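Side-chain contacts in uncharacterized protein (Bacillus thuringiensis serovar kurstaki, PDB 4XE7), which is a ParM-like bacterial actin, crystallised without nucleotide, that probably polymerises into ATP-dependent filaments to segregate plasmid DNA: residues E283-K286 and S287-D291; E349-K352 and A353-K357; N274-E277 and R278-N282; R382-K385 and E386-G389. All blocks are in the same frame, centred on the assembly; numbering follows the deposited sequence.

Contact 1: E283-K286 and S287-D291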
loop_
_atom_site.group_PDB
_atom_site.type_symbol
_atom_site.label_atom_id
_atom_site.label_comp_id
_atom_site.label_asym_id
_atom_site.label_seq_id
_atom_site.Cartn_x
_atom_site.Cartn_y
_atom_site.Cartn_z
ATOM N N GLU A 283 29.500 -0.798 -29.012
ATOM C CA GLU A 283 30.585 -1.672 -29.435
ATOM C C GLU A 283 31.214 -2.453 -28.269
ATOM O O GLU A 283 31.693 -3.565 -28.451
ATOM C CB GLU A 283 31.660 -0.863 -30.167
ATOM C CG GLU A 283 31.210 -0.319 -31.528
ATOM C CD GLU A 283 30.914 -1.422 -32.533
ATOM O OE1 GLU A 283 31.580 -2.480 -32.475
ATOM O OE2 GLU A 283 30.009 -1.238 -33.376
ATOM N N ILE A 284 31.220 -1.865 -27.082
ATOM C CA ILE A 284 31.709 -2.557 -25.896
ATOM C C ILE A 284 30.856 -3.802 -25.605
ATOM O O ILE A 284 31.382 -4.887 -25.311
ATOM C CB ILE A 284 31.707 -1.611 -24.678
ATOM C CG1 ILE A 284 32.599 -0.396 -24.968
ATOM C CG2 ILE A 284 32.122 -2.360 -23.390
ATOM C CD1 ILE A 284 32.384 0.776 -24.018
ATOM N N LEU A 285 29.539 -3.644 -25.714
ATOM C CA LEU A 285 28.615 -4.757 -25.505
ATOM C C LEU A 285 28.779 -5.820 -26.595
ATOM O O LEU A 285 28.703 -7.018 -26.325
ATOM C CB LEU A 285 27.165 -4.263 -25.468
ATOM C CG LEU A 285 26.595 -3.797 -24.118
ATOM C CD1 LEU A 285 26.649 -4.938 -23.076
ATOM C CD2 LEU A 285 27.345 -2.577 -23.625
ATOM N N LYS A 286 28.961 -5.369 -27.829
ATOM C CA LYS A 286 29.258 -6.285 -28.918
ATOM C C LYS A 286 30.497 -7.123 -28.601
ATOM O O LYS A 286 30.512 -8.325 -28.838
ATOM C CB LYS A 286 29.485 -5.528 -30.223
ATOM C CG LYS A 286 28.234 -5.079 -30.957
ATOM C CD LYS A 286 28.628 -4.695 -32.384
ATOM C CE LYS A 286 27.482 -4.056 -33.139
ATOM N NZ LYS A 286 27.321 -2.636 -32.745
ATOM N N SER A 287 31.537 -6.481 -28.074
ATOM C CA SER A 287 32.782 -7.184 -27.785
ATOM C C SER A 287 32.579 -8.263 -26.730
ATOM O O SER A 287 33.136 -9.349 -26.827
ATOM C CB SER A 287 33.869 -6.211 -27.311
ATOM O OG SER A 287 34.365 -5.418 -28.376
ATOM N N PHE A 288 31.778 -7.969 -25.719
ATOM C CA PHE A 288 31.753 -8.848 -24.565
ATOM C C PHE A 288 30.444 -9.584 -24.298
ATOM O O PHE A 288 30.437 -10.514 -23.506
ATOM C CB PHE A 288 32.139 -8.045 -23.326
ATOM C CG PHE A 288 33.505 -7.433 -23.432
ATOM C CD1 PHE A 288 34.610 -8.240 -23.593
ATOM C CD2 PHE A 288 33.675 -6.052 -23.402
ATOM C CE1 PHE A 288 35.899 -7.699 -23.703
ATOM C CE2 PHE A 288 34.975 -5.497 -23.523
ATOM C CZ PHE A 288 36.067 -6.324 -23.668
ATOM N N MET A 289 29.350 -9.183 -24.937
ATOM C CA MET A 289 28.074 -9.852 -24.668
ATOM C C MET A 289 27.257 -10.236 -25.893
ATOM O O MET A 289 26.037 -10.372 -25.810
ATOM C CB MET A 289 27.214 -8.990 -23.739
ATOM C CG MET A 289 27.827 -8.822 -22.356
ATOM S SD MET A 289 27.533 -10.213 -21.211
ATOM C CE MET A 289 28.299 -11.580 -21.922
ATOM N N THR A 290 27.918 -10.447 -27.022
ATOM C CA THR A 290 27.181 -10.878 -28.198
ATOM C C THR A 290 26.610 -12.271 -27.921
ATOM O O THR A 290 27.306 -13.128 -27.365
ATOM C CB THR A 290 28.071 -10.866 -29.460
ATOM O OG1 THR A 290 28.323 -9.502 -29.840
ATOM C CG2 THR A 290 27.373 -11.580 -30.610
ATOM N N ASP A 291 25.330 -12.455 -28.241
ATOM C CA ASP A 291 24.655 -13.755 -28.114
ATOM C C ASP A 291 24.554 -14.209 -26.662
ATOM O O ASP A 291 24.749 -15.379 -26.352
ATOM C CB ASP A 291 25.382 -14.819 -28.949
ATOM C CG ASP A 291 24.583 -16.110 -29.093
ATOM O OD1 ASP A 291 23.337 -16.046 -28.995
ATOM O OD2 ASP A 291 25.208 -17.184 -29.297
HETATM O O HOH W 1 32.982 -4.160 -30.687
#
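S287 and E283 meet one turn apart, through backbone and water together. S287 N donates to E283 O at 2.9 Å, and a water gives one hydrogen to that same carbonyl oxygen and the other to E283 OE1, while accepting from S287 OG. The residue types complement each other here, since the serine hydroxyl can donate to the water and the carboxylate can accept from it. The carboxylate's other oxygen, OE2, forms a salt bridge with K286 NZ, which comes from above the carboxylate plane. At F288 the backbone N bonds to I284 O, and ring atom CD2 lies 4.0 Å from I284 CG2, the two side chains crossing at a slant; S287 CB sits over the centre of one face of the same ring. These residues make up helix 283-289, a short helix of the actin-like protein, with N282 OD1 capping I284 N. M289 N donates to L285 O at 2.7 Å, and M289 CG approaches L285 CD1 to 4.1 Å, an apolar pair. T290 OG1, set beside its own backbone N (chi1 -72°), donates to K286 O at 2.7 Å, in the carbonyl plane and on a lone pair.

Contact 2: E349-K352 and A353-K357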
loop_
_atom_site.group_PDB
_atom_site.type_symbol
_atom_site.label_atom_id
_atom_site.label_comp_id
_atom_site.label_asym_id
_atom_site.label_seq_id
_atom_site.Cartn_x
_atom_site.Cartn_y
_atom_site.Cartn_z
ATOM N N GLU A 349 -1.726 6.721 -23.826
ATOM C CA GLU A 349 -2.729 6.819 -24.874
ATOM C C GLU A 349 -3.765 5.687 -24.758
ATOM O O GLU A 349 -4.981 5.911 -24.871
ATOM C CB GLU A 349 -2.028 6.809 -26.244
ATOM C CG GLU A 349 -2.946 7.083 -27.431
ATOM C CD GLU A 349 -3.786 8.337 -27.247
ATOM O OE1 GLU A 349 -3.207 9.439 -27.126
ATOM O OE2 GLU A 349 -5.033 8.218 -27.226
ATOM N N ASP A 350 -3.305 4.473 -24.498
ATOM C CA ASP A 350 -4.241 3.366 -24.314
ATOM C C ASP A 350 -5.102 3.558 -23.067
ATOM O O ASP A 350 -6.305 3.297 -23.079
ATOM C CB ASP A 350 -3.489 2.044 -24.247
ATOM C CG ASP A 350 -2.934 1.644 -25.602
ATOM O OD1 ASP A 350 -3.497 2.123 -26.621
ATOM O OD2 ASP A 350 -1.957 0.866 -25.648
ATOM N N GLN A 351 -4.492 4.040 -21.992
ATOM C CA GLN A 351 -5.276 4.387 -20.819
ATOM C C GLN A 351 -6.237 5.539 -21.101
ATOM O O GLN A 351 -7.358 5.554 -20.590
ATOM C CB GLN A 351 -4.359 4.736 -19.648
ATOM C CG GLN A 351 -3.784 3.468 -18.938
ATOM C CD GLN A 351 -4.862 2.704 -18.134
ATOM O OE1 GLN A 351 -6.021 3.107 -18.089
ATOM N NE2 GLN A 351 -4.472 1.607 -17.508
ATOM N N LYS A 352 -5.791 6.510 -21.897
ATOM C CA LYS A 352 -6.659 7.646 -22.225
ATOM C C LYS A 352 -7.979 7.179 -22.835
ATOM O O LYS A 352 -9.056 7.580 -22.403
ATOM C CB LYS A 352 -5.964 8.606 -23.195
ATOM C CG LYS A 352 -6.828 9.838 -23.500
ATOM C CD LYS A 352 -6.628 10.361 -24.915
ATOM C CE LYS A 352 -7.404 11.663 -25.147
ATOM N NZ LYS A 352 -6.576 12.891 -25.020
ATOM N N ALA A 353 -7.882 6.325 -23.848
ATOM C CA ALA A 353 -9.059 5.791 -24.511
ATOM C C ALA A 353 -9.973 5.066 -23.511
ATOM O O ALA A 353 -11.188 5.207 -23.557
ATOM C CB ALA A 353 -8.648 4.848 -25.642
ATOM N N SER A 354 -9.374 4.304 -22.601
ATOM C CA SER A 354 -10.132 3.572 -21.588
ATOM C C SER A 354 -10.836 4.499 -20.579
ATOM O O SER A 354 -12.030 4.330 -20.259
ATOM C CB SER A 354 -9.185 2.615 -20.844
ATOM O OG SER A 354 -9.792 2.115 -19.665
ATOM N N LEU A 355 -10.069 5.461 -20.068
ATOM C CA LEU A 355 -10.549 6.402 -19.059
ATOM C C LEU A 355 -11.612 7.352 -19.596
ATOM O O LEU A 355 -12.558 7.720 -18.881
ATOM C CB LEU A 355 -9.382 7.222 -18.503
ATOM C CG LEU A 355 -8.317 6.404 -17.777
ATOM C CD1 LEU A 355 -7.087 7.235 -17.531
ATOM C CD2 LEU A 355 -8.882 5.902 -16.466
ATOM N N MET A 356 -11.446 7.778 -20.842
ATOM C CA MET A 356 -12.446 8.680 -21.441
ATOM C C MET A 356 -13.750 7.916 -21.668
ATOM O O MET A 356 -14.826 8.406 -21.347
ATOM C CB MET A 356 -11.926 9.304 -22.746
ATOM C CG MET A 356 -10.785 10.319 -22.511
ATOM S SD MET A 356 -11.256 11.854 -21.619
ATOM C CE MET A 356 -11.962 12.818 -22.954
ATOM N N LYS A 357 -13.650 6.685 -22.157
ATOM C CA LYS A 357 -14.839 5.864 -22.339
ATOM C C LYS A 357 -15.584 5.616 -20.998
ATOM O O LYS A 357 -16.813 5.678 -20.939
ATOM C CB LYS A 357 -14.442 4.550 -23.018
ATOM C CG LYS A 357 -15.529 3.516 -23.116
ATOM C CD LYS A 357 -15.065 2.303 -23.921
ATOM C CE LYS A 357 -14.640 2.693 -25.327
ATOM N NZ LYS A 357 -15.813 2.739 -26.246
HETATM O O HOH W 2 -8.498 1.825 -17.477
#
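K352 and M356 lie side by side on helix 337-362, a long helix of this actin-like protein, and point the same way. Their CG atoms are 4.1 Å apart. K352 sends its CG anti to the backbone N (chi1 -177°), whereas M356 places its own beside the N (chi1 -69°). Both residue types suit a partly exposed flank, since their flexible methylenes can pack along each other, and M356 CE goes on to meet Q387.

Q351 and L355 meet differently, at a slant. L355 CG comes within 4.0 Å of Q351 OE1 and stands close to the backbone oxygen of the same glutamine. Both residues are buried against strand 232-237, where leucine supplies bulk and glutamine supplies polar atoms that find partners: NE2 of Q351 bonds to S242 OG. L355 N reaches Q351 O at 2.8 Å and M356 N reaches K352 O at 2.9 Å, each nearly in line with its carbonyl.

Three residues on from Q351, S354 turns OG anti to its backbone N (chi1 167°). One water joins it to Q351, donating to OE1 at 2.9 Å and lying 2.6 Å from S354 OG.

Contact 3: N274-E277 and R278-N282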
loop_
_atom_site.group_PDB
_atom_site.type_symbol
_atom_site.label_atom_id
_atom_site.label_comp_id
_atom_site.label_asym_id
_atom_site.label_seq_id
_atom_site.Cartn_x
_atom_site.Cartn_y
_atom_site.Cartn_z
ATOM N N ASN A 274 13.693 -3.361 -25.779
ATOM C CA ASN A 274 14.306 -2.294 -26.574
ATOM C C ASN A 274 15.548 -1.705 -25.922
ATOM O O ASN A 274 16.480 -1.296 -26.620
ATOM C CB ASN A 274 13.304 -1.156 -26.837
ATOM C CG ASN A 274 12.184 -1.575 -27.756
ATOM O OD1 ASN A 274 12.372 -2.440 -28.605
ATOM N ND2 ASN A 274 11.008 -0.976 -27.587
ATOM N N ILE A 275 15.555 -1.622 -24.590
ATOM C CA ILE A 275 16.740 -1.134 -23.879
ATOM C C ILE A 275 17.944 -2.056 -24.119
ATOM O O ILE A 275 19.060 -1.595 -24.397
ATOM C CB ILE A 275 16.479 -0.985 -22.354
ATOM C CG1 ILE A 275 15.644 0.277 -22.111
ATOM C CG2 ILE A 275 17.810 -0.903 -21.568
ATOM C CD1 ILE A 275 15.315 0.551 -20.681
ATOM N N LYS A 276 17.717 -3.359 -24.021
ATOM C CA LYS A 276 18.782 -4.302 -24.308
ATOM C C LYS A 276 19.237 -4.175 -25.761
ATOM O O LYS A 276 20.435 -4.161 -26.056
ATOM C CB LYS A 276 18.346 -5.730 -24.035
ATOM C CG LYS A 276 19.407 -6.701 -24.526
ATOM C CD LYS A 276 19.383 -8.039 -23.847
ATOM C CE LYS A 276 20.469 -8.923 -24.463
ATOM N NZ LYS A 276 20.527 -10.238 -23.799
ATOM N N GLU A 277 18.266 -4.078 -26.661
ATOM C CA GLU A 277 18.557 -3.996 -28.080
ATOM C C GLU A 277 19.489 -2.820 -28.351
ATOM O O GLU A 277 20.419 -2.913 -29.155
ATOM C CB GLU A 277 17.247 -3.869 -28.863
ATOM C CG GLU A 277 17.385 -3.831 -30.370
ATOM C CD GLU A 277 16.030 -3.811 -31.072
ATOM O OE1 GLU A 277 14.997 -3.998 -30.389
ATOM O OE2 GLU A 277 16.003 -3.607 -32.306
ATOM N N ARG A 278 19.268 -1.722 -27.636
ATOM C CA ARG A 278 20.094 -0.536 -27.824
ATOM C C ARG A 278 21.497 -0.650 -27.247
ATOM O O ARG A 278 22.448 -0.206 -27.874
ATOM C CB ARG A 278 19.399 0.676 -27.245
ATOM C CG ARG A 278 18.630 1.362 -28.331
ATOM C CD ARG A 278 19.449 2.437 -29.001
ATOM N NE ARG A 278 19.350 3.618 -28.178
ATOM C CZ ARG A 278 18.263 4.371 -28.121
ATOM N NH1 ARG A 278 17.213 4.076 -28.876
ATOM N NH2 ARG A 278 18.237 5.425 -27.322
ATOM N N PHE A 279 21.636 -1.250 -26.070
ATOM C CA PHE A 279 22.964 -1.528 -25.547
ATOM C C PHE A 279 23.736 -2.420 -26.510
ATOM O O PHE A 279 24.936 -2.238 -26.688
ATOM C CB PHE A 279 22.901 -2.176 -24.157
ATOM C CG PHE A 279 22.870 -1.176 -23.035
ATOM C CD1 PHE A 279 24.049 -0.719 -22.465
ATOM C CD2 PHE A 279 21.662 -0.682 -22.554
ATOM C CE1 PHE A 279 24.033 0.206 -21.428
ATOM C CE2 PHE A 279 21.635 0.247 -21.515
ATOM C CZ PHE A 279 22.832 0.694 -20.954
ATOM N N MET A 280 23.050 -3.353 -27.161
ATOM C CA MET A 280 23.739 -4.248 -28.088
ATOM C C MET A 280 24.099 -3.553 -29.405
ATOM O O MET A 280 24.663 -4.178 -30.300
ATOM C CB MET A 280 22.904 -5.512 -28.347
ATOM C CG MET A 280 22.694 -6.403 -27.066
ATOM S SD MET A 280 24.233 -6.876 -26.190
ATOM C CE MET A 280 23.619 -7.693 -24.734
ATOM N N GLU A 281 23.818 -2.256 -29.520
ATOM C CA GLU A 281 24.354 -1.474 -30.636
ATOM C C GLU A 281 25.710 -0.884 -30.243
ATOM O O GLU A 281 26.517 -0.530 -31.100
ATOM C CB GLU A 281 23.388 -0.354 -31.064
ATOM C CG GLU A 281 22.007 -0.854 -31.532
ATOM C CD GLU A 281 20.999 0.281 -31.724
ATOM O OE1 GLU A 281 21.393 1.457 -31.585
ATOM O OE2 GLU A 281 19.809 0.002 -32.006
ATOM N N ASN A 282 25.941 -0.783 -28.937
ATOM C CA ASN A 282 27.200 -0.297 -28.388
ATOM C C ASN A 282 28.332 -1.298 -28.616
ATOM O O ASN A 282 28.154 -2.504 -28.442
ATOM C CB ASN A 282 27.025 -0.002 -26.896
ATOM C CG ASN A 282 28.212 0.720 -26.287
ATOM O OD1 ASN A 282 29.324 0.222 -26.303
ATOM N ND2 ASN A 282 27.961 1.893 -25.721
#
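M280 N donates to K276 O at 3.0 Å, nearly in line with the carbonyl, and F279 N reaches I275 O at 3.1 Å with an N-H...O angle of 167°. R278 N bonds to N274 O at 3.0 Å and has a weak second acceptor in I275 O. These are the closing bonds of helix 265-279, after which a type I beta turn from F279 to N282 leads to the next helix, with N282 as its N-cap.

Over this backbone, K276 runs fully extended, its chain straight beyond CG, and crosses M280. CE of K276 and CE of M280 are 3.4 Å apart, tighter than usual for two carbons. Lysine suits the place because its methylenes pack on the methionine while NZ goes on to bond E292 O and E294 O. I275 and F279 lie side by side: I275 CG2 is 4.0 Å from F279 CD2, and I275 O sits at the ring edge, in its plane.

Outward, I275 packs on I339 of helix 337-362, and R278 forms a salt bridge with D338 of the same helix. The F279 ring meets W329 edge-to-face and touches V332 of strand 332-335, while M280 leans on L285 and M289 of helix 283-289.

Contact 4: R382-K385 and E386-G389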
loop_
_atom_site.group_PDB
_atom_site.type_symbol
_atom_site.label_atom_id
_atom_site.label_comp_id
_atom_site.label_asym_id
_atom_site.label_seq_id
_atom_site.Cartn_x
_atom_site.Cartn_y
_atom_site.Cartn_z
ATOM N N ARG A 382 -0.812 13.219 -17.391
ATOM C CA ARG A 382 -0.997 14.576 -16.847
ATOM C C ARG A 382 -1.665 15.544 -17.836
ATOM O O ARG A 382 -2.258 16.526 -17.420
ATOM C CB ARG A 382 0.336 15.163 -16.383
ATOM C CG ARG A 382 1.275 15.426 -17.505
ATOM C CD ARG A 382 2.552 16.006 -16.993
ATOM N NE ARG A 382 3.509 16.177 -18.076
ATOM C CZ ARG A 382 4.725 16.662 -17.896
ATOM N NH1 ARG A 382 5.105 17.010 -16.675
ATOM N NH2 ARG A 382 5.547 16.802 -18.923
ATOM N N ASP A 383 -1.575 15.254 -19.134
ATOM C CA ASP A 383 -2.332 15.992 -20.152
ATOM C C ASP A 383 -3.847 15.968 -19.910
ATOM O O ASP A 383 -4.552 16.920 -20.253
ATOM C CB ASP A 383 -2.066 15.423 -21.554
ATOM C CG ASP A 383 -0.683 15.762 -22.083
ATOM O OD1 ASP A 383 0.033 16.573 -21.455
ATOM O OD2 ASP A 383 -0.323 15.218 -23.147
ATOM N N LEU A 384 -4.363 14.880 -19.341
ATOM C CA LEU A 384 -5.815 14.789 -19.131
ATOM C C LEU A 384 -6.300 15.770 -18.077
ATOM O O LEU A 384 -7.502 16.018 -17.956
ATOM C CB LEU A 384 -6.223 13.378 -18.735
ATOM C CG LEU A 384 -5.986 12.351 -19.833
ATOM C CD1 LEU A 384 -6.233 10.968 -19.269
ATOM C CD2 LEU A 384 -6.914 12.619 -20.992
ATOM N N LYS A 385 -5.373 16.333 -17.310
ATOM C CA LYS A 385 -5.742 17.353 -16.326
ATOM C C LYS A 385 -6.417 18.559 -16.967
ATOM O O LYS A 385 -7.075 19.335 -16.281
ATOM C CB LYS A 385 -4.517 17.823 -15.533
ATOM C CG LYS A 385 -3.996 16.807 -14.537
ATOM C CD LYS A 385 -3.399 17.484 -13.320
ATOM C CE LYS A 385 -1.917 17.673 -13.461
ATOM N NZ LYS A 385 -1.344 18.188 -12.176
ATOM N N GLU A 386 -6.265 18.712 -18.280
ATOM C CA GLU A 386 -6.954 19.782 -18.995
ATOM C C GLU A 386 -8.459 19.533 -19.046
ATOM O O GLU A 386 -9.241 20.469 -19.175
ATOM C CB GLU A 386 -6.400 19.943 -20.412
ATOM C CG GLU A 386 -5.226 20.891 -20.503
ATOM C CD GLU A 386 -5.590 22.315 -20.096
ATOM O OE1 GLU A 386 -5.515 22.637 -18.888
ATOM O OE2 GLU A 386 -5.953 23.113 -20.990
ATOM N N GLN A 387 -8.861 18.273 -18.951
ATOM C CA GLN A 387 -10.277 17.944 -18.853
ATOM C C GLN A 387 -10.791 18.383 -17.486
ATOM O O GLN A 387 -10.225 17.995 -16.470
ATOM C CB GLN A 387 -10.492 16.442 -19.046
ATOM C CG GLN A 387 -9.845 15.863 -20.297
ATOM C CD GLN A 387 -10.410 16.479 -21.557
ATOM O OE1 GLN A 387 -11.582 16.865 -21.594
ATOM N NE2 GLN A 387 -9.582 16.593 -22.593
ATOM N N ASP A 388 -11.847 19.189 -17.426
ATOM C CA ASP A 388 -12.343 19.584 -16.111
ATOM C C ASP A 388 -13.054 18.395 -15.445
ATOM O O ASP A 388 -13.857 17.687 -16.060
ATOM C CB ASP A 388 -13.262 20.807 -16.197
ATOM C CG ASP A 388 -14.532 20.530 -16.953
ATOM O OD1 ASP A 388 -14.447 19.947 -18.055
ATOM O OD2 ASP A 388 -15.616 20.892 -16.444
ATOM N N GLY A 389 -12.725 18.152 -14.186
ATOM C CA GLY A 389 -13.263 16.995 -13.498
ATOM C C GLY A 389 -12.269 15.839 -13.442
ATOM O O GLY A 389 -12.478 14.897 -12.673
#
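Q387 folds back on L384 because its CG lies beside its own backbone N. The backbone puts CB, and chi1 (-52°) puts CG, against the L384 carbonyl, with Q387 CG 3.3 Å from L384 O; a further bend at chi2 then turns the amide. The two side chains themselves come no nearer than 4.4 Å, between Q387 CG and L384 CD2. E386 does something similar one residue earlier: its CB stands 3.5 Å from D383 O, and its chain too bends at chi2.

The polar link is made by the main chain. Q387 N donates to L384 O at 2.8 Å, and E386 N donates to D383 O at 3.2 Å with a nearly straight N-H...O angle of 168°. Each bond joins residues three apart, and each donor stands well above the plane of its acceptor carbonyl rather than on a lone pair. K385 N is bonded to R382 O in the same three-residue step.

The residue types follow the burial. L384 is buried and packs on K352 of helix 337-362, a place fit for a branched apolar group, while D383, K385 and E386 keep their charged groups at the exposed surface. Q387, partly exposed, packs its side chain on W359 of that helix while keeping a polar amide.

Successive i to i+3 bonds of this kind are characteristic of tight, 3-10-like turns; here they bridge helix 378-381 and strand 390-391, the edge strand of the five-stranded sheet in this actin-like fold.

In the fold
The four local contacts form two pairs. Contacts 3 and 1 follow each other along the chain, with centres about 10 Å apart; they touch where K286 NZ comes within 2.8 Å of E281 O and L285 CB within 3.2 Å of F279 O, as helix 265-279 gives way to helix 283-289. Contacts 2 and 4 are distant in sequence yet have centres about 12 Å apart, K352 CG packing at 3.7 Å on L384 CD2. Between the pairs, contacts 2 and 3 come nearest, about 13 Å between closest atoms, bridged by helix 337-362, whose D338 and I339 meet contact 3. Contact 1 lies farthest out, about 41 Å from the chain centre.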